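PDB 2EX5: DNA endonuclease I-CeuI, which drives group I intron homing by recognising a degenerate 17-19 base-pair DNA site as a homodimer and making a staggered, magnesium-dependent cut. Local coordinates for residues Gln46-Ser49 against Glu50-Leu53; Arg110-Ser113 against Gly114-Ala117; Glu14-Lys17 against Lys18-Ala22. The protein carries 1 engineered substitution. All coordinates share one frame; numbering follows the deposited sequence.

Interaction 1 (Gln46-Ser49 against Glu50-Leu53)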
loop_
_atom_site.group_PDB
_atom_site.type_symbol
_atom_site.label_atom_id
_atom_site.label_comp_id
_atom_site.label_asym_id
_atom_site.label_seq_id
_atom_site.Cartn_x
_atom_site.Cartn_y
_atom_site.Cartn_z
ATOM N N GLN C 46 -13.088 -18.501 0.394
ATOM C CA GLN C 46 -13.084 -18.678 -1.062
ATOM C C GLN C 46 -12.017 -17.804 -1.751
ATOM O O GLN C 46 -11.989 -16.537 -1.650
ATOM C CB GLN C 46 -14.444 -18.265 -1.639
ATOM C CG GLN C 46 -15.476 -17.957 -0.558
ATOM C CD GLN C 46 -15.400 -16.535 -0.004
ATOM O OE1 GLN C 46 -15.671 -15.569 -0.723
ATOM N NE2 GLN C 46 -15.088 -16.402 1.291
ATOM N N VAL C 47 -11.160 -18.495 -2.480
ATOM C CA VAL C 47 -10.342 -17.838 -3.438
ATOM C C VAL C 47 -11.218 -17.797 -4.695
ATOM O O VAL C 47 -11.524 -18.869 -5.291
ATOM C CB VAL C 47 -8.982 -18.592 -3.628
ATOM C CG1 VAL C 47 -8.252 -18.099 -4.792
ATOM C CG2 VAL C 47 -8.130 -18.438 -2.400
ATOM N N THR C 48 -11.637 -16.580 -5.091
ATOM C CA THR C 48 -12.384 -16.382 -6.346
ATOM C C THR C 48 -11.582 -15.515 -7.242
ATOM O O THR C 48 -10.538 -14.960 -6.816
ATOM C CB THR C 48 -13.782 -15.739 -6.172
ATOM O OG1 THR C 48 -13.675 -14.531 -5.440
ATOM C CG2 THR C 48 -14.694 -16.627 -5.388
ATOM N N SER C 49 -12.038 -15.465 -8.504
ATOM C CA SER C 49 -11.490 -14.602 -9.533
ATOM C C SER C 49 -11.432 -13.165 -8.983
ATOM O O SER C 49 -10.500 -12.415 -9.255
ATOM C CB SER C 49 -12.465 -14.534 -10.732
ATOM O OG SER C 49 -12.485 -15.722 -11.507
ATOM N N GLU C 50 -12.504 -12.809 -8.316
ATOM C CA GLU C 50 -12.749 -11.536 -7.627
ATOM C C GLU C 50 -11.721 -11.208 -6.476
ATOM O O GLU C 50 -11.241 -10.056 -6.375
ATOM C CB GLU C 50 -14.049 -11.655 -6.953
ATOM C CG GLU C 50 -15.013 -10.601 -7.276
ATOM C CD GLU C 50 -16.050 -11.102 -8.253
ATOM O OE1 GLU C 50 -15.821 -12.181 -8.915
ATOM O OE2 GLU C 50 -17.104 -10.437 -8.336
ATOM N N SER C 51 -11.438 -12.205 -5.633
ATOM C CA SER C 51 -10.599 -11.969 -4.499
ATOM C C SER C 51 -9.100 -11.928 -4.882
ATOM O O SER C 51 -8.323 -11.297 -4.200
ATOM C CB SER C 51 -10.957 -12.887 -3.325
ATOM O OG SER C 51 -10.597 -14.144 -3.694
ATOM N N LYS C 52 -8.755 -12.554 -6.011
ATOM C CA LYS C 52 -7.514 -12.464 -6.705
ATOM C C LYS C 52 -7.176 -11.106 -7.341
ATOM O O LYS C 52 -5.982 -10.639 -7.317
ATOM C CB LYS C 52 -7.501 -13.519 -7.765
ATOM C CG LYS C 52 -7.412 -14.907 -7.147
ATOM C CD LYS C 52 -6.636 -15.837 -8.020
ATOM C CE LYS C 52 -7.390 -17.091 -8.366
ATOM N NZ LYS C 52 -8.582 -16.554 -8.976
ATOM N N LEU C 53 -8.198 -10.483 -7.925
ATOM C CA LEU C 53 -8.038 -9.161 -8.497
ATOM C C LEU C 53 -7.817 -8.165 -7.375
ATOM O O LEU C 53 -7.149 -7.221 -7.585
ATOM C CB LEU C 53 -9.265 -8.734 -9.366
ATOM C CG LEU C 53 -9.446 -8.825 -10.895
ATOM C CD1 LEU C 53 -8.353 -9.428 -11.659
ATOM C CD2 LEU C 53 -10.844 -9.443 -11.410
HETATM O O HOH W 1 -9.983 -17.816 -10.947
#
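T48 O accepts from K52 N at 3.1 Å, the i to i+4 bond of the first turn of helix 49-62, while the chain from Q46 to T48 comes in extended. T48 and S51 form a capping box around this turn. In one direction S51 N donates to T48 OG1 at 3.2 Å, with an N-H...O angle of 145°. In the other, T48 N points almost straight at S51 OG, 3.0 Å away and at 164°. T48 can make its half because its chi1 of 54° sets OG1 between the backbone N and the carbonyl carbon, close to the amide that needs a partner at the helix start. S51 adds a second, weak bond from its N to T48 O, so this amide is held by both oxygens of T48. The methylene CB of E50 rests against T48 OG1, and S49 O receives L53 N to carry the helix onward.

K52 curls back over the start of the helix, bent at three successive torsions. Its CE lies 3.8 Å from V47 CG1, with the two side chains crossing at about a right angle. Outside this turn, K52 NZ bonds Y140 OH on helix 126-141, and S51 packs on L99 of helix 94-104 as well as on F144 of the second subunit. The helix being started contains the LAGLIDADG family motif and ends with the magnesium ligands G61 and E62, so the cap defines the first turn of the helix that carries them. The lysine ammonium finishes above the cap: K52 NZ makes a weak bond of 3.3 Å to T48 O and donates to a water at 2.7 Å, which is also weakly bonded to S49 OG.

Interaction 2 (Arg110-Ser113 against Gly114-Ala117). With nucleotides of chain A; nucleotides of chain B.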
loop_
_atom_site.group_PDB
_atom_site.type_symbol
_atom_site.label_atom_id
_atom_site.label_comp_id
_atom_site.label_asym_id
_atom_site.label_seq_id
_atom_site.Cartn_x
_atom_site.Cartn_y
_atom_site.Cartn_z
ATOM N N ARG C 110 5.432 -14.163 9.379
ATOM C CA ARG C 110 6.232 -14.059 10.556
ATOM C C ARG C 110 6.124 -12.625 11.055
ATOM O O ARG C 110 5.737 -11.752 10.291
ATOM C CB ARG C 110 7.664 -14.486 10.259
ATOM C CG ARG C 110 7.815 -15.812 9.508
ATOM C CD ARG C 110 9.308 -16.444 9.704
ATOM N NE ARG C 110 9.718 -17.549 8.801
ATOM C CZ ARG C 110 9.898 -17.443 7.467
ATOM N NH1 ARG C 110 10.295 -18.488 6.711
ATOM N NH2 ARG C 110 9.666 -16.288 6.863
ATOM N N HIS C 111 6.432 -12.379 12.330
ATOM C CA HIS C 111 6.516 -11.059 12.880
ATOM C C HIS C 111 7.749 -10.332 12.299
ATOM O O HIS C 111 8.864 -10.881 12.245
ATOM C CB HIS C 111 6.585 -11.130 14.420
ATOM C CG HIS C 111 6.820 -9.810 15.092
ATOM N ND1 HIS C 111 7.991 -9.519 15.767
ATOM C CD2 HIS C 111 6.068 -8.680 15.145
ATOM C CE1 HIS C 111 7.924 -8.288 16.250
ATOM N NE2 HIS C 111 6.758 -7.762 15.895
ATOM N N LYS C 112 7.542 -9.114 11.822
ATOM C CA LYS C 112 8.686 -8.256 11.487
ATOM C C LYS C 112 9.459 -7.820 12.709
ATOM O O LYS C 112 8.999 -6.973 13.531
ATOM C CB LYS C 112 8.255 -7.018 10.720
ATOM C CG LYS C 112 9.398 -6.088 10.469
ATOM C CD LYS C 112 8.827 -4.869 9.682
ATOM C CE LYS C 112 9.765 -4.434 8.703
ATOM N NZ LYS C 112 9.719 -5.316 7.441
ATOM N N SER C 113 10.652 -8.382 12.810
ATOM C CA SER C 113 11.565 -8.044 13.852
ATOM C C SER C 113 11.633 -6.535 14.051
ATOM O O SER C 113 11.767 -5.778 13.083
ATOM C CB SER C 113 12.913 -8.622 13.465
ATOM O OG SER C 113 13.935 -7.963 14.173
ATOM N N GLY C 114 11.531 -6.120 15.307
ATOM C CA GLY C 114 11.629 -4.732 15.749
ATOM C C GLY C 114 10.448 -3.853 15.391
ATOM O O GLY C 114 10.586 -2.633 15.168
ATOM N N SER C 115 9.257 -4.437 15.299
ATOM C CA SER C 115 8.121 -3.583 14.982
ATOM C C SER C 115 7.156 -3.827 16.111
ATOM O O SER C 115 7.230 -4.876 16.692
ATOM C CB SER C 115 7.499 -3.937 13.608
ATOM O OG SER C 115 6.887 -5.194 13.684
ATOM N N ASN C 116 6.281 -2.862 16.381
ATOM C CA ASN C 116 5.136 -3.017 17.296
ATOM C C ASN C 116 4.381 -4.278 16.998
ATOM O O ASN C 116 4.331 -5.144 17.832
ATOM C CB ASN C 116 4.256 -1.758 17.376
ATOM C CG ASN C 116 5.026 -0.586 18.015
ATOM O OD1 ASN C 116 6.121 -0.785 18.548
ATOM N ND2 ASN C 116 4.486 0.616 17.940
ATOM N N ALA C 117 3.903 -4.424 15.759
ATOM C CA ALA C 117 2.811 -5.396 15.473
ATOM C C ALA C 117 2.677 -5.691 13.960
ATOM O O ALA C 117 1.637 -6.268 13.451
ATOM C CB ALA C 117 1.497 -4.950 16.154
ATOM P P DC A 7 11.851 -21.439 8.575
ATOM O OP1 DC A 7 11.687 -21.906 9.972
ATOM O OP2 DC A 7 10.692 -21.481 7.604
ATOM O "O5'" DC A 7 12.515 -19.994 8.955
ATOM C "C5'" DC A 7 13.593 -20.011 9.988
ATOM C "C4'" DC A 7 14.111 -18.625 10.308
ATOM O "O4'" DC A 7 15.052 -18.290 9.248
ATOM C "C3'" DC A 7 13.059 -17.517 10.320
ATOM O "O3'" DC A 7 13.387 -16.534 11.215
ATOM C "C2'" DC A 7 13.214 -16.825 8.970
ATOM C "C1'" DC A 7 14.743 -16.980 8.833
ATOM N N1 DC A 7 15.167 -16.518 7.503
ATOM C C2 DC A 7 16.413 -15.888 7.309
ATOM O O2 DC A 7 17.196 -15.845 8.248
ATOM N N3 DC A 7 16.732 -15.399 6.090
ATOM C C4 DC A 7 15.875 -15.515 5.120
ATOM N N4 DC A 7 16.203 -15.113 3.908
ATOM C C5 DC A 7 14.643 -16.164 5.308
ATOM C C6 DC A 7 14.320 -16.661 6.486
ATOM P P DG B 16 4.677 0.340 1.289
ATOM O OP1 DG B 16 5.928 1.089 1.372
ATOM O OP2 DG B 16 3.579 0.967 0.512
ATOM O "O5'" DG B 16 4.921 -1.212 0.882
ATOM C "C5'" DG B 16 5.731 -1.809 -0.095
ATOM C "C4'" DG B 16 7.212 -1.300 0.003
ATOM O "O4'" DG B 16 7.894 -1.177 1.297
ATOM C "C3'" DG B 16 8.156 -2.126 -0.758
ATOM O "O3'" DG B 16 8.777 -1.062 -1.655
ATOM C "C2'" DG B 16 8.999 -2.819 0.326
ATOM C "C1'" DG B 16 9.179 -1.725 1.360
ATOM N N9 DG B 16 9.468 -2.239 2.758
ATOM C C8 DG B 16 8.760 -3.206 3.461
ATOM N N7 DG B 16 9.261 -3.532 4.604
ATOM C C5 DG B 16 10.373 -2.697 4.716
ATOM C C6 DG B 16 11.291 -2.527 5.776
ATOM O O6 DG B 16 11.256 -3.202 6.835
ATOM N N1 DG B 16 12.342 -1.590 5.517
ATOM C C2 DG B 16 12.399 -0.902 4.298
ATOM N N2 DG B 16 13.325 0.033 4.007
ATOM N N3 DG B 16 11.475 -1.016 3.394
ATOM C C4 DG B 16 10.512 -1.924 3.626
ATOM P P DG A 9 15.904 -11.099 15.498
ATOM O OP1 DG A 9 16.789 -11.418 16.670
ATOM O OP2 DG A 9 14.537 -10.548 15.756
ATOM O "O5'" DG A 9 16.790 -10.189 14.484
ATOM C "C5'" DG A 9 18.212 -10.480 14.417
ATOM C "C4'" DG A 9 18.927 -9.545 13.487
ATOM O "O4'" DG A 9 18.624 -9.767 12.061
ATOM C "C3'" DG A 9 18.537 -8.115 13.811
ATOM O "O3'" DG A 9 19.789 -7.412 13.790
ATOM C "C2'" DG A 9 17.608 -7.699 12.657
ATOM C "C1'" DG A 9 18.041 -8.597 11.472
ATOM N N9 DG A 9 16.914 -8.899 10.546
ATOM C C8 DG A 9 15.732 -9.580 10.865
ATOM N N7 DG A 9 14.886 -9.670 9.893
ATOM C C5 DG A 9 15.540 -9.002 8.818
ATOM C C6 DG A 9 15.214 -8.754 7.437
ATOM O O6 DG A 9 14.180 -9.051 6.784
ATOM N N1 DG A 9 16.188 -7.964 6.706
ATOM C C2 DG A 9 17.357 -7.529 7.213
ATOM N N2 DG A 9 18.144 -6.766 6.337
ATOM N N3 DG A 9 17.709 -7.843 8.496
ATOM C C4 DG A 9 16.787 -8.521 9.231
#
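H111 places CG anti to the backbone N, and this chi1 of 174° brings the ring edge up to S115; S115 answers with chi1 68°, which sets its OG within bonding distance of K112 O. The imidazole uses its edge: H111 NE2 donates to S115 O at 3.0 Å, with that oxygen in the ring plane, although the donor stands above the plane of the carbonyl rather than on a lone pair. S115 OG donates to K112 O at 2.8 Å, lying in the carbonyl plane on a lone pair, and also receives T118 N. The same K112 O takes a weak bond from S115 N, which closes the type II turn K112 to S115. G114 sits in this turn with positive phi, where a CB would run into S113 O.

The outer side of the segment faces DNA. R110 NH1 reaches OP2 of DC7 of chain A at 3.1 Å and 166°, the phosphate oxygen lying in the guanidinium plane, while the sugar carbon C2' of that nucleotide lies over one face, offset toward the rim. S113 OG donates to OP2 of DG9 of chain A at 3.1 Å. K112 extends to the guanine of DG16 of chain B, though the placing of the lysine end is doubtful. The whole is a type II turn opening the six-residue loop that joins the antiparallel strands 108-111 and 118-123, in the DNA-binding sheet of a LAGLIDADG endonuclease.

Interaction 3 (Glu14-Lys17 against Lys18-Ala22). With nucleotides of chain A.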
loop_
_atom_site.group_PDB
_atom_site.type_symbol
_atom_site.label_atom_id
_atom_site.label_comp_id
_atom_site.label_asym_id
_atom_site.label_seq_id
_atom_site.Cartn_x
_atom_site.Cartn_y
_atom_site.Cartn_z
ATOM N N GLU C 14 4.678 -15.894 20.453
ATOM C CA GLU C 14 5.158 -17.254 20.775
ATOM C C GLU C 14 4.398 -18.319 20.091
ATOM O O GLU C 14 4.963 -19.260 19.522
ATOM C CB GLU C 14 5.095 -17.506 22.294
ATOM C CG GLU C 14 6.516 -17.974 22.779
ATOM C CD GLU C 14 7.499 -16.861 22.610
ATOM O OE1 GLU C 14 7.093 -15.703 22.932
ATOM O OE2 GLU C 14 8.614 -17.130 22.122
ATOM N N GLU C 15 3.085 -18.111 20.072
ATOM C CA GLU C 15 2.169 -18.968 19.333
ATOM C C GLU C 15 2.407 -18.989 17.814
ATOM O O GLU C 15 2.406 -20.037 17.229
ATOM C CB GLU C 15 0.773 -18.572 19.707
ATOM C CG GLU C 15 -0.269 -19.615 19.332
ATOM C CD GLU C 15 -0.088 -20.915 20.077
ATOM O OE1 GLU C 15 -0.098 -22.016 19.423
ATOM O OE2 GLU C 15 0.107 -20.789 21.306
ATOM N N LEU C 16 2.644 -17.840 17.186
ATOM C CA LEU C 16 3.169 -17.764 15.781
ATOM C C LEU C 16 4.482 -18.525 15.561
ATOM O O LEU C 16 4.662 -19.237 14.527
ATOM C CB LEU C 16 3.344 -16.271 15.348
ATOM C CG LEU C 16 3.535 -15.863 13.865
ATOM C CD1 LEU C 16 2.524 -16.636 12.986
ATOM C CD2 LEU C 16 3.362 -14.363 13.652
ATOM N N LYS C 17 5.447 -18.405 16.498
ATOM C CA LYS C 17 6.659 -19.255 16.333
ATOM C C LYS C 17 6.315 -20.716 16.401
ATOM O O LYS C 17 6.809 -21.453 15.590
ATOM C CB LYS C 17 7.820 -18.971 17.326
ATOM C CG LYS C 17 8.838 -17.904 16.927
ATOM C CD LYS C 17 10.023 -17.804 17.955
ATOM C CE LYS C 17 11.232 -16.874 17.453
ATOM N NZ LYS C 17 11.415 -16.763 15.926
ATOM N N LYS C 18 5.524 -21.168 17.388
ATOM C CA LYS C 18 5.273 -22.662 17.510
ATOM C C LYS C 18 4.628 -23.065 16.188
ATOM O O LYS C 18 4.916 -24.112 15.610
ATOM C CB LYS C 18 4.320 -23.036 18.690
ATOM C CG LYS C 18 4.749 -22.651 20.105
ATOM C CD LYS C 18 3.631 -22.945 21.172
ATOM C CE LYS C 18 3.781 -22.000 22.415
ATOM N NZ LYS C 18 5.206 -21.783 22.993
ATOM N N ILE C 19 3.733 -22.192 15.697
ATOM C CA ILE C 19 2.949 -22.528 14.486
ATOM C C ILE C 19 3.917 -22.665 13.322
ATOM O O ILE C 19 3.748 -23.615 12.554
ATOM C CB ILE C 19 1.816 -21.436 14.210
ATOM C CG1 ILE C 19 0.597 -21.645 15.134
ATOM C CG2 ILE C 19 1.326 -21.458 12.795
ATOM C CD1 ILE C 19 -0.316 -20.460 15.208
ATOM N N ASN C 20 4.887 -21.697 13.130
ATOM C CA ASN C 20 5.928 -21.844 12.031
ATOM C C ASN C 20 6.842 -23.028 12.236
ATOM O O ASN C 20 7.231 -23.738 11.273
ATOM C CB ASN C 20 6.813 -20.575 11.780
ATOM C CG ASN C 20 6.078 -19.490 11.080
ATOM O OD1 ASN C 20 5.610 -19.651 9.950
ATOM N ND2 ASN C 20 5.894 -18.398 11.776
ATOM N N ASP C 21 7.192 -23.251 13.488
ATOM C CA ASP C 21 8.018 -24.479 13.883
ATOM C C ASP C 21 7.282 -25.776 13.548
ATOM O O ASP C 21 7.858 -26.693 12.989
ATOM C CB ASP C 21 8.363 -24.501 15.392
ATOM C CG ASP C 21 9.426 -23.465 15.799
ATOM O OD1 ASP C 21 9.669 -23.282 17.044
ATOM O OD2 ASP C 21 9.957 -22.777 14.916
ATOM N N ALA C 22 5.973 -25.827 13.837
ATOM C CA ALA C 22 5.096 -27.000 13.359
ATOM C C ALA C 22 5.022 -27.279 11.820
ATOM O O ALA C 22 5.232 -28.445 11.355
ATOM C CB ALA C 22 3.634 -26.912 14.088
ATOM P P DG A 8 12.425 -16.302 12.472
ATOM O OP1 DG A 8 12.378 -17.590 13.239
ATOM O OP2 DG A 8 11.243 -15.618 11.939
ATOM O "O5'" DG A 8 13.263 -15.292 13.442
ATOM C "C5'" DG A 8 14.660 -15.547 13.831
ATOM C "C4'" DG A 8 15.591 -14.404 13.430
ATOM O "O4'" DG A 8 15.834 -14.463 12.008
ATOM C "C3'" DG A 8 15.053 -12.991 13.698
ATOM O "O3'" DG A 8 15.718 -12.564 14.868
ATOM C "C2'" DG A 8 15.588 -12.193 12.536
ATOM C "C1'" DG A 8 16.221 -13.175 11.564
ATOM N N9 DG A 8 15.865 -12.969 10.150
ATOM C C8 DG A 8 14.701 -13.335 9.516
ATOM N N7 DG A 8 14.675 -13.070 8.216
ATOM C C5 DG A 8 15.919 -12.506 7.978
ATOM C C6 DG A 8 16.432 -11.945 6.785
ATOM O O6 DG A 8 15.919 -11.939 5.626
ATOM N N1 DG A 8 17.707 -11.386 7.016
ATOM C C2 DG A 8 18.369 -11.374 8.210
ATOM N N2 DG A 8 19.591 -10.816 8.218
ATOM N N3 DG A 8 17.863 -11.893 9.332
ATOM C C4 DG A 8 16.638 -12.413 9.150
HETATM O O HOH W 2 7.171 -20.665 21.524
#
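I19 and N20 pack back against E15 and L16 on the inner face of helix 10-26, whereas K17, K18 and D21 line its outer side. The backbone bonds are alike on both, N20 N to L16 O and D21 N to K17 O each measuring 2.8 Å, so the contrast lies in the side chains. On the close side I19 leans over the previous turn: chi1 of -79° puts CG1 beside the backbone N, and I19 CG1 comes to 3.2 Å from E15 O. L16 and N20 run side by side in the same direction, with L16 CD1 4.0 Å from N20 ND2. That amide is buried, and its ND2 is satisfied by I109 O. With an alanine in place of I19, the contact of its CG1 and CD1 with E15 would be lost and a gap would probably open toward Y32 and L39.

The other side is looser. K18 stretches back along the helix, yet K18 NZ stays 5.5 Å from E15 OE2, too far for a salt bridge; instead, a water accepts from K18 NZ at 2.7 Å and donates to E14 O. The K17 side chain extends away from the helix, its NZ 3.0 Å from OP1 of DG8 of chain A, in keeping with its role in DNA interaction. The helix is thus set between two neighbours: E15, L16 and I19 pack against helix 29-40, while N20 meets R108 and R110 of strand 108-111.

The order along the chain is interaction 3 (helix 10-26), interaction 1 (start of helix 49-62) and interaction 2 (turn after strand 108-111). Interactions 2 and 3 have centres about 14 Å apart and touch where H111 N meets L16 CD2 at 3.9 Å. Helix 10-26 lies against strand 108-111, outermost in this chain's sheet, and R110 of the strand, K17 of the helix and S113 of the turn reach DC7, DG8 and DG9 of chain A in sequence. Interaction 1 lies about 28 Å from each, centre to centre, and about 16 Å from the DNA at the nearest atoms, in packing contact with the second subunit. The set spans DNA-binding and dimer surfaces.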